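Local coordinates for fatty Acyl-Adenylate Ligase (Escherichia coli, PDB 3PBK), which is a member of the AMP-binding enzyme family of the ANL clan, modelled with 5'-O-[(S)-(dodecanoyloxy)(hydroxy)phosphoryl]adenosine bound, at residues F383-I397 with L445-G457. Residues are numbered along the deposited sequence; the frame is centred on the assembly and turned at random.
Sequences FVNCGKALPEHGIEI and LGYLLDGYLYVTG. With 1ZZ (5'-O-[(S)-(dodecanoyloxy)(hydroxy)phosphoryl]adenosine), chain C.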
loop_
_atom_site.group_PDB
_atom_site.type_symbol
_atom_site.label_atom_id
_atom_site.label_comp_id
_atom_site.label_asym_id
_atom_site.label_seq_id
_atom_site.Cartn_x
_atom_site.Cartn_y
_atom_site.Cartn_z
ATOM N N PHE A 383 -12.112 -15.911 5.130
ATOM C CA PHE A 383 -11.743 -14.803 4.255
ATOM C C PHE A 383 -12.583 -13.561 4.526
ATOM O O PHE A 383 -13.752 -13.662 4.870
ATOM C CB PHE A 383 -11.814 -15.229 2.787
ATOM C CG PHE A 383 -10.782 -16.247 2.420
ATOM C CD1 PHE A 383 -9.450 -15.884 2.296
ATOM C CD2 PHE A 383 -11.130 -17.574 2.232
ATOM C CE1 PHE A 383 -8.484 -16.826 1.978
ATOM C CE2 PHE A 383 -10.168 -18.526 1.915
ATOM C CZ PHE A 383 -8.848 -18.152 1.786
ATOM N N VAL A 384 -11.982 -12.389 4.393
ATOM C CA VAL A 384 -12.700 -11.164 4.708
ATOM C C VAL A 384 -13.413 -10.582 3.488
ATOM O O VAL A 384 -12.858 -10.522 2.398
ATOM C CB VAL A 384 -11.764 -10.124 5.348
ATOM C CG1 VAL A 384 -12.478 -8.815 5.580
ATOM C CG2 VAL A 384 -11.222 -10.656 6.652
ATOM N N ASN A 385 -14.664 -10.184 3.680
ATOM C CA ASN A 385 -15.449 -9.524 2.644
ATOM C C ASN A 385 -14.841 -8.163 2.310
ATOM O O ASN A 385 -14.752 -7.286 3.166
ATOM C CB ASN A 385 -16.896 -9.370 3.126
ATOM C CG ASN A 385 -17.839 -8.890 2.037
ATOM O OD1 ASN A 385 -17.541 -7.947 1.299
ATOM N ND2 ASN A 385 -19.002 -9.527 1.948
ATOM N N CYS A 386 -14.428 -7.996 1.059
ATOM C CA CYS A 386 -13.750 -6.777 0.627
ATOM C C CYS A 386 -14.628 -5.900 -0.251
ATOM O O CYS A 386 -14.135 -4.993 -0.906
ATOM C CB CYS A 386 -12.451 -7.111 -0.105
ATOM S SG CYS A 386 -11.126 -7.715 0.979
ATOM N N GLY A 387 -15.927 -6.167 -0.271
ATOM C CA GLY A 387 -16.850 -5.267 -0.935
ATOM C C GLY A 387 -17.246 -5.703 -2.327
ATOM O O GLY A 387 -16.817 -6.758 -2.793
ATOM N N LYS A 388 -18.083 -4.898 -2.979
ATOM C CA LYS A 388 -18.467 -5.153 -4.365
ATOM C C LYS A 388 -17.810 -4.132 -5.281
ATOM O O LYS A 388 -17.272 -3.126 -4.811
ATOM C CB LYS A 388 -19.978 -5.068 -4.546
ATOM C CG LYS A 388 -20.776 -5.996 -3.669
ATOM C CD LYS A 388 -22.213 -6.050 -4.158
ATOM C CE LYS A 388 -23.118 -6.742 -3.169
ATOM N NZ LYS A 388 -24.429 -7.029 -3.812
ATOM N N ALA A 389 -17.872 -4.368 -6.589
ATOM C CA ALA A 389 -17.288 -3.428 -7.532
ATOM C C ALA A 389 -17.860 -2.030 -7.331
ATOM O O ALA A 389 -19.020 -1.862 -6.943
ATOM C CB ALA A 389 -17.506 -3.894 -8.954
ATOM N N LEU A 390 -17.027 -1.029 -7.591
ATOM C CA LEU A 390 -17.453 0.360 -7.539
ATOM C C LEU A 390 -18.282 0.732 -8.769
ATOM O O LEU A 390 -18.150 0.111 -9.826
ATOM C CB LEU A 390 -16.231 1.255 -7.469
ATOM C CG LEU A 390 -15.416 1.113 -6.198
ATOM C CD1 LEU A 390 -14.020 1.673 -6.421
ATOM C CD2 LEU A 390 -16.119 1.819 -5.051
ATOM N N PRO A 391 -19.150 1.753 -8.637
ATOM C CA PRO A 391 -19.879 2.243 -9.807
ATOM C C PRO A 391 -18.959 2.465 -11.004
ATOM O O PRO A 391 -17.913 3.109 -10.896
ATOM C CB PRO A 391 -20.454 3.571 -9.315
ATOM C CG PRO A 391 -20.697 3.346 -7.882
ATOM C CD PRO A 391 -19.571 2.450 -7.406
ATOM N N GLU A 392 -19.370 1.901 -12.134
ATOM C CA GLU A 392 -18.675 2.038 -13.408
ATOM C C GLU A 392 -17.409 1.190 -13.533
ATOM O O GLU A 392 -16.775 1.195 -14.585
ATOM C CB GLU A 392 -18.395 3.506 -13.731
ATOM C CG GLU A 392 -19.667 4.341 -13.893
ATOM C CD GLU A 392 -19.394 5.783 -14.328
ATOM O OE1 GLU A 392 -18.268 6.057 -14.812
ATOM O OE2 GLU A 392 -20.310 6.636 -14.197
ATOM N N HIS A 393 -17.051 0.455 -12.477
ATOM C CA HIS A 393 -15.888 -0.438 -12.526
ATOM C C HIS A 393 -16.331 -1.872 -12.460
ATOM O O HIS A 393 -17.310 -2.177 -11.805
ATOM C CB HIS A 393 -14.949 -0.158 -11.370
ATOM C CG HIS A 393 -14.570 1.275 -11.260
ATOM N ND1 HIS A 393 -13.368 1.760 -11.716
ATOM C CD2 HIS A 393 -15.253 2.341 -10.787
ATOM C CE1 HIS A 393 -13.315 3.063 -11.511
ATOM N NE2 HIS A 393 -14.448 3.442 -10.948
ATOM N N GLY A 394 -15.604 -2.757 -13.125
ATOM C CA GLY A 394 -15.941 -4.167 -13.104
ATOM C C GLY A 394 -14.934 -5.002 -12.343
ATOM O O GLY A 394 -13.738 -4.683 -12.316
ATOM N N ILE A 395 -15.418 -6.063 -11.700
ATOM C CA ILE A 395 -14.539 -7.054 -11.080
ATOM C C ILE A 395 -15.003 -8.424 -11.523
ATOM O O ILE A 395 -16.162 -8.765 -11.366
ATOM C CB ILE A 395 -14.572 -7.009 -9.537
ATOM C CG1 ILE A 395 -13.947 -5.721 -9.003
ATOM C CG2 ILE A 395 -13.832 -8.207 -8.959
ATOM C CD1 ILE A 395 -14.088 -5.573 -7.504
ATOM N N GLU A 396 -14.103 -9.210 -12.082
ATOM C CA GLU A 396 -14.492 -10.489 -12.638
ATOM C C GLU A 396 -13.455 -11.552 -12.283
ATOM O O GLU A 396 -12.260 -11.286 -12.295
ATOM C CB GLU A 396 -14.650 -10.353 -14.153
ATOM C CG GLU A 396 -15.024 -11.629 -14.893
ATOM C CD GLU A 396 -15.551 -11.342 -16.294
ATOM O OE1 GLU A 396 -16.605 -10.682 -16.418
ATOM O OE2 GLU A 396 -14.909 -11.767 -17.278
ATOM N N ILE A 397 -13.911 -12.753 -11.948
ATOM C CA ILE A 397 -12.983 -13.818 -11.607
ATOM C C ILE A 397 -12.775 -14.731 -12.802
ATOM O O ILE A 397 -13.724 -15.314 -13.317
ATOM C CB ILE A 397 -13.462 -14.634 -10.391
ATOM C CG1 ILE A 397 -13.704 -13.712 -9.192
ATOM C CG2 ILE A 397 -12.448 -15.713 -10.043
ATOM C CD1 ILE A 397 -12.450 -13.045 -8.668
ATOM N N LEU A 445 -5.590 -13.842 -6.305
ATOM C CA LEU A 445 -6.588 -14.894 -6.275
ATOM C C LEU A 445 -7.763 -14.509 -5.386
ATOM O O LEU A 445 -7.596 -13.887 -4.333
ATOM C CB LEU A 445 -5.968 -16.191 -5.778
ATOM C CG LEU A 445 -4.899 -16.808 -6.665
ATOM C CD1 LEU A 445 -4.281 -18.003 -5.944
ATOM C CD2 LEU A 445 -5.505 -17.206 -7.985
ATOM N N GLY A 446 -8.957 -14.890 -5.818
ATOM C CA GLY A 446 -10.152 -14.586 -5.065
ATOM C C GLY A 446 -11.367 -15.239 -5.684
ATOM O O GLY A 446 -11.253 -16.058 -6.601
ATOM N N TYR A 447 -12.539 -14.880 -5.182
ATOM C CA TYR A 447 -13.781 -15.412 -5.713
ATOM C C TYR A 447 -14.878 -14.438 -5.327
ATOM O O TYR A 447 -14.676 -13.615 -4.428
ATOM C CB TYR A 447 -14.052 -16.790 -5.118
ATOM C CG TYR A 447 -14.189 -16.777 -3.608
ATOM C CD1 TYR A 447 -13.066 -16.788 -2.790
ATOM C CD2 TYR A 447 -15.445 -16.750 -2.997
ATOM C CE1 TYR A 447 -13.184 -16.782 -1.411
ATOM C CE2 TYR A 447 -15.568 -16.740 -1.615
ATOM C CZ TYR A 447 -14.430 -16.754 -0.835
ATOM O OH TYR A 447 -14.527 -16.743 0.531
ATOM N N LEU A 448 -16.023 -14.507 -6.002
ATOM C CA LEU A 448 -17.173 -13.700 -5.598
ATOM C C LEU A 448 -18.196 -14.528 -4.824
ATOM O O LEU A 448 -18.304 -15.736 -5.007
ATOM C CB LEU A 448 -17.859 -13.061 -6.809
ATOM C CG LEU A 448 -17.324 -11.763 -7.429
ATOM C CD1 LEU A 448 -16.647 -10.923 -6.376
ATOM C CD2 LEU A 448 -16.384 -12.039 -8.576
ATOM N N LEU A 449 -18.942 -13.868 -3.951
ATOM C CA LEU A 449 -20.114 -14.476 -3.358
ATOM C C LEU A 449 -21.100 -13.349 -3.189
ATOM O O LEU A 449 -20.806 -12.371 -2.513
ATOM C CB LEU A 449 -19.796 -15.082 -1.998
ATOM C CG LEU A 449 -20.321 -16.501 -1.741
ATOM C CD1 LEU A 449 -20.576 -16.719 -0.262
ATOM C CD2 LEU A 449 -21.569 -16.764 -2.537
ATOM N N ASP A 450 -22.268 -13.486 -3.808
ATOM C CA ASP A 450 -23.280 -12.434 -3.818
ATOM C C ASP A 450 -22.618 -11.110 -4.125
ATOM O O ASP A 450 -22.871 -10.109 -3.463
ATOM C CB ASP A 450 -24.040 -12.373 -2.493
ATOM C CG ASP A 450 -24.484 -13.755 -2.018
ATOM O OD1 ASP A 450 -24.962 -14.545 -2.874
ATOM O OD2 ASP A 450 -24.345 -14.059 -0.798
ATOM N N GLY A 451 -21.740 -11.127 -5.123
ATOM C CA GLY A 451 -21.190 -9.906 -5.685
ATOM C C GLY A 451 -20.087 -9.257 -4.882
ATOM O O GLY A 451 -19.510 -8.251 -5.309
ATOM N N TYR A 452 -19.812 -9.827 -3.714
ATOM C CA TYR A 452 -18.727 -9.365 -2.872
ATOM C C TYR A 452 -17.439 -10.100 -3.226
ATOM O O TYR A 452 -17.454 -11.292 -3.523
ATOM C CB TYR A 452 -19.068 -9.602 -1.407
ATOM C CG TYR A 452 -20.206 -8.759 -0.885
ATOM C CD1 TYR A 452 -20.106 -7.371 -0.822
ATOM C CD2 TYR A 452 -21.374 -9.354 -0.426
ATOM C CE1 TYR A 452 -21.150 -6.602 -0.330
ATOM C CE2 TYR A 452 -22.424 -8.595 0.065
ATOM C CZ TYR A 452 -22.306 -7.226 0.113
ATOM O OH TYR A 452 -23.358 -6.494 0.606
ATOM N N LEU A 453 -16.324 -9.382 -3.192
ATOM C CA LEU A 453 -15.029 -9.958 -3.515
ATOM C C LEU A 453 -14.344 -10.523 -2.275
ATOM O O LEU A 453 -14.286 -9.872 -1.237
ATOM C CB LEU A 453 -14.136 -8.893 -4.153
ATOM C CG LEU A 453 -12.726 -9.283 -4.605
ATOM C CD1 LEU A 453 -12.774 -10.372 -5.664
ATOM C CD2 LEU A 453 -11.999 -8.065 -5.127
ATOM N N TYR A 454 -13.820 -11.734 -2.386
ATOM C CA TYR A 454 -13.021 -12.296 -1.313
ATOM C C TYR A 454 -11.584 -12.508 -1.770
ATOM O O TYR A 454 -11.308 -13.379 -2.587
ATOM C CB TYR A 454 -13.663 -13.586 -0.798
ATOM C CG TYR A 454 -14.914 -13.298 -0.008
ATOM C CD1 TYR A 454 -16.162 -13.361 -0.606
ATOM C CD2 TYR A 454 -14.847 -12.900 1.322
ATOM C CE1 TYR A 454 -17.318 -13.066 0.105
ATOM C CE2 TYR A 454 -15.995 -12.602 2.037
ATOM C CZ TYR A 454 -17.223 -12.691 1.422
ATOM O OH TYR A 454 -18.372 -12.413 2.112
ATOM N N VAL A 455 -10.668 -11.699 -1.258
ATOM C CA VAL A 455 -9.289 -11.775 -1.718
ATOM C C VAL A 455 -8.538 -12.800 -0.895
ATOM O O VAL A 455 -8.438 -12.663 0.322
ATOM C CB VAL A 455 -8.554 -10.414 -1.600
ATOM C CG1 VAL A 455 -7.241 -10.467 -2.352
ATOM C CG2 VAL A 455 -9.418 -9.267 -2.129
ATOM N N THR A 456 -7.993 -13.822 -1.547
ATOM C CA THR A 456 -7.346 -14.901 -0.801
ATOM C C THR A 456 -5.821 -14.810 -0.739
ATOM O O THR A 456 -5.213 -15.339 0.194
ATOM C CB THR A 456 -7.709 -16.256 -1.369
ATOM O OG1 THR A 456 -7.101 -16.388 -2.651
ATOM C CG2 THR A 456 -9.211 -16.381 -1.513
ATOM N N GLY A 457 -5.213 -14.158 -1.732
ATOM C CA GLY A 457 -3.768 -13.995 -1.808
ATOM C C GLY A 457 -3.253 -13.728 -3.221
ATOM O O GLY A 457 -4.038 -13.590 -4.160
HETATM P P 1ZZ C . -0.320 -1.661 -3.733
HETATM C C1 1ZZ C . -9.384 8.346 2.467
HETATM N N1 1ZZ C . -3.715 -6.458 -1.543
HETATM O O1 1ZZ C . -2.202 -1.474 -0.983
HETATM C C2 1ZZ C . -9.306 7.234 1.456
HETATM N N2 1ZZ C . -5.333 -5.312 -0.552
HETATM O O2 1ZZ C . -1.527 -0.736 -3.091
HETATM C C3 1ZZ C . -8.362 6.070 1.746
HETATM N N3 1ZZ C . -4.513 -8.739 -0.714
HETATM O O3 1ZZ C . -0.167 -1.673 -5.316
HETATM C C4 1ZZ C . -8.482 4.887 0.768
HETATM N N4 1ZZ C . -6.412 -8.660 0.613
HETATM O O4 1ZZ C . 0.905 -1.278 -3.243
HETATM C C5 1ZZ C . -7.961 3.486 1.109
HETATM N N5 1ZZ C . -7.474 -6.517 1.076
HETATM O O5 1ZZ C . -0.607 -3.175 -3.319
HETATM C C6 1ZZ C . -7.607 2.699 -0.126
HETATM O O6 1ZZ C . -1.941 -5.511 -2.589
HETATM C C7 1ZZ C . -7.816 1.207 -0.183
HETATM O O7 1ZZ C . -2.343 -8.681 -4.096
HETATM C C8 1ZZ C . -6.876 0.413 -1.062
HETATM O O8 1ZZ C . -2.897 -6.523 -5.886
HETATM C C9 1ZZ C . -6.081 -0.758 -0.467
HETATM C C10 1ZZ C . -4.603 -0.895 -0.733
HETATM C C11 1ZZ C . -3.886 -0.557 -1.966
HETATM C C12 1ZZ C . -2.533 -1.086 -2.055
HETATM C C13 1ZZ C . -1.170 -3.975 -4.327
HETATM C C14 1ZZ C . -1.525 -5.423 -3.965
HETATM C C15 1ZZ C . -2.706 -6.221 -4.549
HETATM C C16 1ZZ C . -2.696 -7.393 -3.662
HETATM C C17 1ZZ C . -2.496 -6.780 -2.319
HETATM C C18 1ZZ C . -4.211 -5.237 -1.349
HETATM C C19 1ZZ C . -5.523 -6.665 -0.265
HETATM C C20 1ZZ C . -4.572 -7.363 -0.834
HETATM C C21 1ZZ C . -5.465 -9.350 0.035
HETATM C C22 1ZZ C . -6.449 -7.266 0.466
#
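Phe383 lays one face of its ring against Thr456, whose methyl CG2 stands 3.8 Å from the ring centroid in a CH-pi contact, while Phe383 CB meets CD2 of Tyr454. Beyond Phe383, residues 385-387 run beside strand 452-457. Leu453 grips them with both backbone polar atoms: Cys386 N donates to Leu453 O at 3.0 Å, and Leu453 N to Gly387 O at 2.7 Å. The side chain of Leu453 extends to strand 394-397, where CD2 meets Ile395 CD1 and CD1 meets Ile397 CD1, each at 4.0 Å. Ile397 also packs its CG1 against Leu448 CD2, on the first strand of the hairpin. Lys388 brings its extended chain over one face of Tyr452, with CE 3.6 Å from the ring centroid, and NZ adds a cation-pi contact from the same side. Asn385 ND2 lies over the opposite face, the amide plane turned 67° from the ring. CG of Asn385 is anti to its backbone N (chi1 -171°), and OD1 accepts in the carbonyl plane from Gly387 N at 2.9 Å, an Asx turn that holds the amide there. Cys386 and Val455 border the adenine of 1ZZ, Val455 CG1 approaching its C21. Here a beta hairpin, closed by a type I' turn, packs against segment 383-397 of the same chain to form part of the ligand pocket of an AMP-binding fold.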